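Local structure of importin subunit beta-1 (Saccharomyces cerevisiae, 5OWU) at residues 393-398 and 437-442; 591-595 and 625-629; 730-734 and 781-785. The protein carries proteins into the nucleus as an import receptor, working with importin alpha, the subunit that recognises the classical nuclear localization signal in cargo. The contacts are given in a common frame with arbitrary orientation. Where two conformers were deposited one is given. Numbering follows the deposited sequence.

Overall arrangement
The chain is all-helical, a solenoid of 19 HEAT repeats, and the three contacts come one after another along it. Contact 1 joins the second helices of HEAT 9 and 10 (383-395 and 425-442). Contact 2 sets loop 591-594 and the first residue of helix 595-607 against the end of helix 615-629, essentially within HEAT 14. Contact 3 bridges the first helices of HEAT 17 and 18 (718-732 and 776-788). Their centres are about 39 to 42 Å apart, and no two touch; the nearest approach is about 25 Å between atoms of contacts 2 and 3. They therefore sample separate packing joints, two between repeats and one within a repeat, from which the long curved receptor is built.

Contact 1 (393-398 and 437-442); sequences FGSIMD and RIADSV
R437 puts its guanidinium on the end of helix 383-395: NE donates to G394 O at 2.9 Å, almost straight (164°), and NH2 adds a weak bond to the same G394 O at 3.3 Å. The side chain curls back with chi1 to chi3 all m and chi4 near 180°. Its NH1 gives a hydrogen bond to a water at 2.7 Å, and that water donates to D398 OD2 at 3.1 Å; D398 OD2 also bonds Q360. Residues 393-394 are helical and the chain has left the helix by 396; 437-441 are helical and V442 has phi/psi -137/62. The two backbones run the same way, with CA pairs G394-R437 at 5.6 Å, M397-I438 at 6.1 Å and D398-S441 at 6.1 Å. This is the side-by-side packing of second helices in consecutive HEAT repeats, 9 and 10, at their C-terminal ends. M397 O comes within 3.1 Å of S441 CB and is hydrogen-bonded by R405. M397 (chi1 and chi2 m) puts SD 4.0 Å from I438 CG1 and 4.5 Å from V442 CG1. Further back along the helix, F393 CE1 (chi1 t) meets I438 CD1 at 3.9 Å, while helix 402-418 supplies I416 against F393 and V409 against M397 and I438.

Contact 2 (591-595 and 625-629); sequences VEPVA and LAASL
HEAT 14 is a helical hairpin, and this contact pairs the entry to its first helix with the last turn of its second. Residues 591-594 form a turn, with V594 N to V591 O at 3.1 Å and A595 N to E592 O at 3.0 Å; A595 then opens helix 595-607. Opposite, 625-629 is helical, with L629 N bonded to L625 O at 2.9 Å. The turn lies across the end of helix 615-629, with CA pairs V591-S628 at 7.3 Å, E592-L629 at 6.7 Å and A595-L625 at 7.4 Å. Apolar side chains make the joint. A595 CB packs on L629 CD1 at 3.6 Å and L625 CD1 at 4.4 Å, and V591 CG1 (chi1 t) lies 4.4 Å from L629 CD2. L625 is tp, L629 mt. E592 OE1 approaches L629 CD2 to 3.3 Å. Around it, helix 563-586 lends I584, whose side chain packs on V591 and whose backbone O accepts a hydrogen bond from S628 OG, and Y636, ahead of helix 637-649, touches A595 and L629.

Contact 3 (730-734 and 781-785); sequences AAQNT and QFIAQ
Q781 opens the facing turn of helix 776-788: its CB sits 3.9 Å from Q732 NE2. The partner is the last turn of helix 718-732, which ends at Q732; N733 leaves helical angles, and T734 OG1 reaches back to A730 O at 2.7 Å. F782 comes next, its CA the nearest to that of Q732, at 6.6 Å. Its CB is 3.5 Å from Q732 OE1, and with chi1 t the ring turns its edge to Q732 CB. Q732 (chi1 p, chi2 t) reaches across to helix 776-788, its amide held by Y758 at OE1 and by T778 O at NE2. One helical turn after Q781, Q785 (chi1 m, chi2 t) donates from NE2 to Q732 O at 3.1 Å (143°), taking up a carbonyl at the helix end, while its NE2 also lies 3.6 Å from Q732 CB. The contact joins the first helices of consecutive HEAT repeats, 17 and 18. Helix 741-764, second in HEAT 17, backs the contact, with V754 and L755 against F782 and L751 against Q785; I783 faces L805 and I806 of helix 796-812, and W826 of helix 825-836 touches I783 and A784.

Contact 1 (393-398 and 437-442)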
loop_
_atom_site.group_PDB
_atom_site.type_symbol
_atom_site.label_atom_id
_atom_site.label_comp_id
_atom_site.label_asym_id
_atom_site.label_seq_id
_atom_site.Cartn_x
_atom_site.Cartn_y
_atom_site.Cartn_z
ATOM N N PHE A 393 -25.424 0.375 -11.128
ATOM C CA PHE A 393 -25.084 0.804 -12.477
ATOM C C PHE A 393 -23.658 1.329 -12.528
ATOM O O PHE A 393 -22.866 0.929 -13.388
ATOM C CB PHE A 393 -26.060 1.866 -12.973
ATOM C CG PHE A 393 -25.942 2.124 -14.443
ATOM C CD1 PHE A 393 -25.039 3.047 -14.921
ATOM C CD2 PHE A 393 -26.715 1.419 -15.345
ATOM C CE1 PHE A 393 -24.920 3.279 -16.281
ATOM C CE2 PHE A 393 -26.598 1.639 -16.696
ATOM C CZ PHE A 393 -25.701 2.570 -17.167
ATOM N N GLY A 394 -23.306 2.219 -11.600
ATOM C CA GLY A 394 -21.947 2.720 -11.562
ATOM C C GLY A 394 -20.937 1.615 -11.334
ATOM O O GLY A 394 -19.827 1.661 -11.869
ATOM N N SER A 395 -21.319 0.595 -10.563
ATOM C CA SER A 395 -20.416 -0.508 -10.258
ATOM C C SER A 395 -20.159 -1.435 -11.440
ATOM O O SER A 395 -19.234 -2.251 -11.351
ATOM C CB SER A 395 -20.958 -1.333 -9.092
ATOM O OG SER A 395 -20.841 -0.629 -7.871
ATOM N N ILE A 396 -20.933 -1.362 -12.526
ATOM C CA ILE A 396 -20.617 -2.193 -13.697
ATOM C C ILE A 396 -19.999 -1.384 -14.844
ATOM O O ILE A 396 -19.930 -1.875 -15.970
ATOM C CB ILE A 396 -21.839 -2.995 -14.184
ATOM C CG1 ILE A 396 -22.989 -2.077 -14.609
ATOM C CG2 ILE A 396 -22.290 -3.972 -13.101
ATOM C CD1 ILE A 396 -24.053 -2.778 -15.445
ATOM N N MET A 397 -19.492 -0.176 -14.591
ATOM C CA MET A 397 -18.946 0.621 -15.684
ATOM C C MET A 397 -17.515 0.243 -16.043
ATOM O O MET A 397 -16.978 0.750 -17.033
ATOM C CB MET A 397 -19.029 2.109 -15.340
ATOM C CG MET A 397 -20.453 2.647 -15.437
ATOM S SD MET A 397 -21.091 2.572 -17.128
ATOM C CE MET A 397 -22.151 1.137 -17.028
ATOM N N ASP A 398 -16.897 -0.647 -15.290
ATOM C CA ASP A 398 -15.545 -1.105 -15.566
ATOM C C ASP A 398 -15.621 -2.623 -15.661
ATOM O O ASP A 398 -15.955 -3.291 -14.677
ATOM C CB ASP A 398 -14.586 -0.630 -14.470
ATOM C CG ASP A 398 -13.163 -1.084 -14.690
ATOM O OD1 ASP A 398 -12.831 -1.536 -15.804
ATOM O OD2 ASP A 398 -12.373 -0.979 -13.732
ATOM N N ARG A 437 -18.331 7.608 -12.600
ATOM C CA ARG A 437 -17.941 6.286 -13.098
ATOM C C ARG A 437 -18.167 6.168 -14.606
ATOM O O ARG A 437 -17.310 5.649 -15.346
ATOM C CB ARG A 437 -18.736 5.208 -12.353
ATOM C CG ARG A 437 -18.427 5.143 -10.859
ATOM C CD ARG A 437 -17.144 4.361 -10.605
ATOM N NE ARG A 437 -17.326 2.973 -11.023
ATOM C CZ ARG A 437 -16.379 2.042 -11.004
ATOM N NH1 ARG A 437 -15.153 2.332 -10.583
ATOM N NH2 ARG A 437 -16.665 0.814 -11.419
ATOM N N ILE A 438 -19.326 6.640 -15.072
ATOM C CA ILE A 438 -19.602 6.661 -16.503
ATOM C C ILE A 438 -18.533 7.474 -17.214
ATOM O O ILE A 438 -17.953 7.042 -18.218
ATOM C CB ILE A 438 -21.011 7.222 -16.768
ATOM C CG1 ILE A 438 -22.063 6.305 -16.141
ATOM C CG2 ILE A 438 -21.265 7.361 -18.261
ATOM C CD1 ILE A 438 -23.462 6.844 -16.172
ATOM N N ALA A 439 -18.246 8.668 -16.690
ATOM C CA ALA A 439 -17.243 9.521 -17.312
ATOM C C ALA A 439 -15.884 8.851 -17.295
ATOM O O ALA A 439 -15.124 8.939 -18.262
ATOM C CB ALA A 439 -17.177 10.869 -16.594
ATOM N N ASP A 440 -15.569 8.156 -16.208
ATOM C CA ASP A 440 -14.208 7.689 -16.002
ATOM C C ASP A 440 -13.864 6.540 -16.939
ATOM O O ASP A 440 -12.750 6.482 -17.469
ATOM C CB ASP A 440 -14.010 7.265 -14.548
ATOM C CG ASP A 440 -12.554 7.212 -14.151
ATOM O OD1 ASP A 440 -11.760 7.976 -14.739
ATOM O OD2 ASP A 440 -12.199 6.415 -13.260
ATOM N N SER A 441 -14.807 5.618 -17.155
ATOM C CA SER A 441 -14.493 4.433 -17.949
ATOM C C SER A 441 -14.929 4.529 -19.408
ATOM O O SER A 441 -14.237 4.005 -20.286
ATOM C CB SER A 441 -15.120 3.194 -17.308
ATOM O OG SER A 441 -14.424 2.833 -16.122
ATOM N N VAL A 442 -16.059 5.169 -19.702
ATOM C CA VAL A 442 -16.500 5.310 -21.084
ATOM C C VAL A 442 -17.014 6.726 -21.353
ATOM O O VAL A 442 -18.167 6.919 -21.751
ATOM C CB VAL A 442 -17.548 4.221 -21.425
ATOM C CG1 VAL A 442 -18.799 4.293 -20.544
ATOM C CG2 VAL A 442 -17.899 4.237 -22.901
HETATM O O HOH W 1 -13.916 -0.050 -11.180
#

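Contact 2 (591-595 and 625-629)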
loop_
_atom_site.group_PDB
_atom_site.type_symbol
_atom_site.label_atom_id
_atom_site.label_comp_id
_atom_site.label_asym_id
_atom_site.label_seq_id
_atom_site.Cartn_x
_atom_site.Cartn_y
_atom_site.Cartn_z
ATOM N N VAL A 591 4.079 34.625 -14.957
ATOM C CA VAL A 591 4.446 34.684 -13.544
ATOM C C VAL A 591 5.326 35.887 -13.207
ATOM O O VAL A 591 5.231 36.425 -12.097
ATOM C CB VAL A 591 5.149 33.377 -13.143
ATOM C CG1 VAL A 591 5.586 33.420 -11.710
ATOM C CG2 VAL A 591 4.231 32.186 -13.356
ATOM N N GLU A 592 6.193 36.308 -14.124
ATOM C CA GLU A 592 7.162 37.363 -13.820
ATOM C C GLU A 592 6.540 38.576 -13.139
ATOM O O GLU A 592 7.003 38.947 -12.047
ATOM C CB GLU A 592 7.883 37.760 -15.116
ATOM C CG GLU A 592 8.738 39.018 -15.006
ATOM C CD GLU A 592 9.775 38.927 -13.903
ATOM O OE1 GLU A 592 10.096 37.798 -13.478
ATOM O OE2 GLU A 592 10.268 39.988 -13.459
ATOM N N PRO A 593 5.496 39.206 -13.684
ATOM C CA PRO A 593 5.018 40.468 -13.092
ATOM C C PRO A 593 4.623 40.355 -11.631
ATOM O O PRO A 593 4.718 41.346 -10.898
ATOM C CB PRO A 593 3.809 40.833 -13.969
ATOM C CG PRO A 593 3.979 40.044 -15.224
ATOM C CD PRO A 593 4.659 38.781 -14.818
ATOM N N VAL A 594 4.179 39.177 -11.182
ATOM C CA VAL A 594 3.688 39.000 -9.821
ATOM C C VAL A 594 4.721 38.344 -8.909
ATOM O O VAL A 594 4.466 38.187 -7.701
ATOM C CB VAL A 594 2.371 38.192 -9.827
ATOM C CG1 VAL A 594 1.289 38.947 -10.592
ATOM C CG2 VAL A 594 2.572 36.813 -10.439
ATOM N N ALA A 595 5.899 38.005 -9.442
ATOM C CA ALA A 595 6.888 37.248 -8.679
ATOM C C ALA A 595 7.155 37.889 -7.323
ATOM O O ALA A 595 7.003 37.249 -6.273
ATOM C CB ALA A 595 8.182 37.132 -9.485
ATOM N N LEU A 625 7.886 28.609 -8.496
ATOM C CA LEU A 625 8.263 29.956 -8.915
ATOM C C LEU A 625 9.715 30.008 -9.393
ATOM O O LEU A 625 10.013 30.626 -10.419
ATOM C CB LEU A 625 8.033 30.947 -7.773
ATOM C CG LEU A 625 8.209 32.425 -8.125
ATOM C CD1 LEU A 625 7.274 32.824 -9.230
ATOM C CD2 LEU A 625 7.982 33.314 -6.916
ATOM N N ALA A 626 10.631 29.367 -8.668
ATOM C CA ALA A 626 12.025 29.307 -9.111
ATOM C C ALA A 626 12.139 28.658 -10.486
ATOM O O ALA A 626 12.800 29.191 -11.387
ATOM C CB ALA A 626 12.866 28.540 -8.091
ATOM N N ALA A 627 11.493 27.504 -10.665
ATOM C CA ALA A 627 11.520 26.833 -11.959
ATOM C C ALA A 627 11.021 27.753 -13.066
ATOM O O ALA A 627 11.580 27.767 -14.169
ATOM C CB ALA A 627 10.680 25.554 -11.908
ATOM N N SER A 628 9.988 28.547 -12.786
ATOM C CA SER A 628 9.408 29.392 -13.826
ATOM C C SER A 628 10.250 30.636 -14.104
ATOM O O SER A 628 10.350 31.070 -15.255
ATOM C CB SER A 628 7.986 29.788 -13.430
ATOM O OG SER A 628 7.140 28.648 -13.477
ATOM N N LEU A 629 10.857 31.228 -13.076
ATOM C CA LEU A 629 11.626 32.453 -13.261
ATOM C C LEU A 629 13.037 32.199 -13.766
ATOM O O LEU A 629 13.641 33.107 -14.348
ATOM C CB LEU A 629 11.713 33.240 -11.951
ATOM C CG LEU A 629 10.420 33.837 -11.400
ATOM C CD1 LEU A 629 10.731 34.630 -10.146
ATOM C CD2 LEU A 629 9.733 34.716 -12.427
#

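Contact 3 (730-734 and 781-785)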
loop_
_atom_site.group_PDB
_atom_site.type_symbol
_atom_site.label_atom_id
_atom_site.label_comp_id
_atom_site.label_asym_id
_atom_site.label_seq_id
_atom_site.Cartn_x
_atom_site.Cartn_y
_atom_site.Cartn_z
ATOM N N ALA A 730 26.134 1.288 -2.570
ATOM C CA ALA A 730 25.609 0.840 -1.291
ATOM C C ALA A 730 24.094 0.744 -1.359
ATOM O O ALA A 730 23.496 -0.213 -0.848
ATOM C CB ALA A 730 26.053 1.785 -0.174
ATOM N N ALA A 731 23.462 1.696 -2.052
ATOM C CA ALA A 731 22.007 1.712 -2.112
ATOM C C ALA A 731 21.473 0.577 -2.976
ATOM O O ALA A 731 20.455 -0.038 -2.635
ATOM C CB ALA A 731 21.519 3.057 -2.641
ATOM N N GLN A 732 22.130 0.278 -4.098
ATOM C CA GLN A 732 21.556 -0.721 -4.993
ATOM C C GLN A 732 21.735 -2.136 -4.461
ATOM O O GLN A 732 20.979 -3.031 -4.854
ATOM C CB GLN A 732 22.158 -0.598 -6.395
ATOM C CG GLN A 732 23.556 -1.170 -6.568
ATOM C CD GLN A 732 24.150 -0.794 -7.907
ATOM O OE1 GLN A 732 23.939 0.315 -8.395
ATOM N NE2 GLN A 732 24.884 -1.720 -8.517
ATOM N N ASN A 733 22.695 -2.349 -3.563
ATOM C CA ASN A 733 22.947 -3.650 -2.962
ATOM C C ASN A 733 22.271 -3.811 -1.610
ATOM O O ASN A 733 22.518 -4.803 -0.919
ATOM C CB ASN A 733 24.451 -3.878 -2.818
ATOM C CG ASN A 733 25.120 -4.151 -4.142
ATOM O OD1 ASN A 733 24.502 -4.687 -5.063
ATOM N ND2 ASN A 733 26.385 -3.785 -4.250
ATOM N N THR A 734 21.440 -2.855 -1.210
ATOM C CA THR A 734 20.684 -2.978 0.030
ATOM C C THR A 734 19.449 -3.833 -0.226
ATOM O O THR A 734 18.577 -3.458 -1.020
ATOM C CB THR A 734 20.290 -1.601 0.560
ATOM O OG1 THR A 734 21.471 -0.851 0.879
ATOM C CG2 THR A 734 19.419 -1.732 1.811
ATOM N N GLN A 781 25.330 -3.800 -13.327
ATOM C CA GLN A 781 24.723 -4.590 -12.259
ATOM C C GLN A 781 23.374 -4.005 -11.864
ATOM O O GLN A 781 22.378 -4.733 -11.716
ATOM C CB GLN A 781 25.651 -4.650 -11.045
ATOM C CG GLN A 781 26.960 -5.393 -11.280
ATOM C CD GLN A 781 27.939 -5.227 -10.125
ATOM O OE1 GLN A 781 27.546 -4.893 -9.003
ATOM N NE2 GLN A 781 29.222 -5.447 -10.399
ATOM N N PHE A 782 23.315 -2.679 -11.695
ATOM C CA PHE A 782 22.021 -2.070 -11.400
ATOM C C PHE A 782 21.008 -2.374 -12.503
ATOM O O PHE A 782 19.861 -2.752 -12.229
ATOM C CB PHE A 782 22.154 -0.563 -11.217
ATOM C CG PHE A 782 20.835 0.119 -11.058
ATOM C CD1 PHE A 782 20.177 0.101 -9.838
ATOM C CD2 PHE A 782 20.227 0.734 -12.138
ATOM C CE1 PHE A 782 18.948 0.707 -9.694
ATOM C CE2 PHE A 782 18.999 1.345 -11.998
ATOM C CZ PHE A 782 18.358 1.330 -10.775
ATOM N N ILE A 783 21.411 -2.194 -13.762
ATOM C CA ILE A 783 20.483 -2.404 -14.868
ATOM C C ILE A 783 19.958 -3.833 -14.844
ATOM O O ILE A 783 18.766 -4.078 -15.071
ATOM C CB ILE A 783 21.159 -2.052 -16.207
ATOM C CG1 ILE A 783 21.550 -0.565 -16.218
ATOM C CG2 ILE A 783 20.225 -2.367 -17.370
ATOM C CD1 ILE A 783 22.244 -0.083 -17.487
ATOM N N ALA A 784 20.830 -4.797 -14.543
ATOM C CA ALA A 784 20.384 -6.176 -14.390
ATOM C C ALA A 784 19.311 -6.277 -13.316
ATOM O O ALA A 784 18.305 -6.979 -13.494
ATOM C CB ALA A 784 21.573 -7.080 -14.055
ATOM N N GLN A 785 19.497 -5.573 -12.195
ATOM C CA GLN A 785 18.432 -5.541 -11.197
ATOM C C GLN A 785 17.129 -5.040 -11.806
ATOM O O GLN A 785 16.051 -5.565 -11.497
ATOM C CB GLN A 785 18.824 -4.669 -10.007
ATOM C CG GLN A 785 20.050 -5.146 -9.266
ATOM C CD GLN A 785 20.258 -4.385 -7.983
ATOM O OE1 GLN A 785 19.342 -4.255 -7.173
ATOM N NE2 GLN A 785 21.461 -3.865 -7.794
#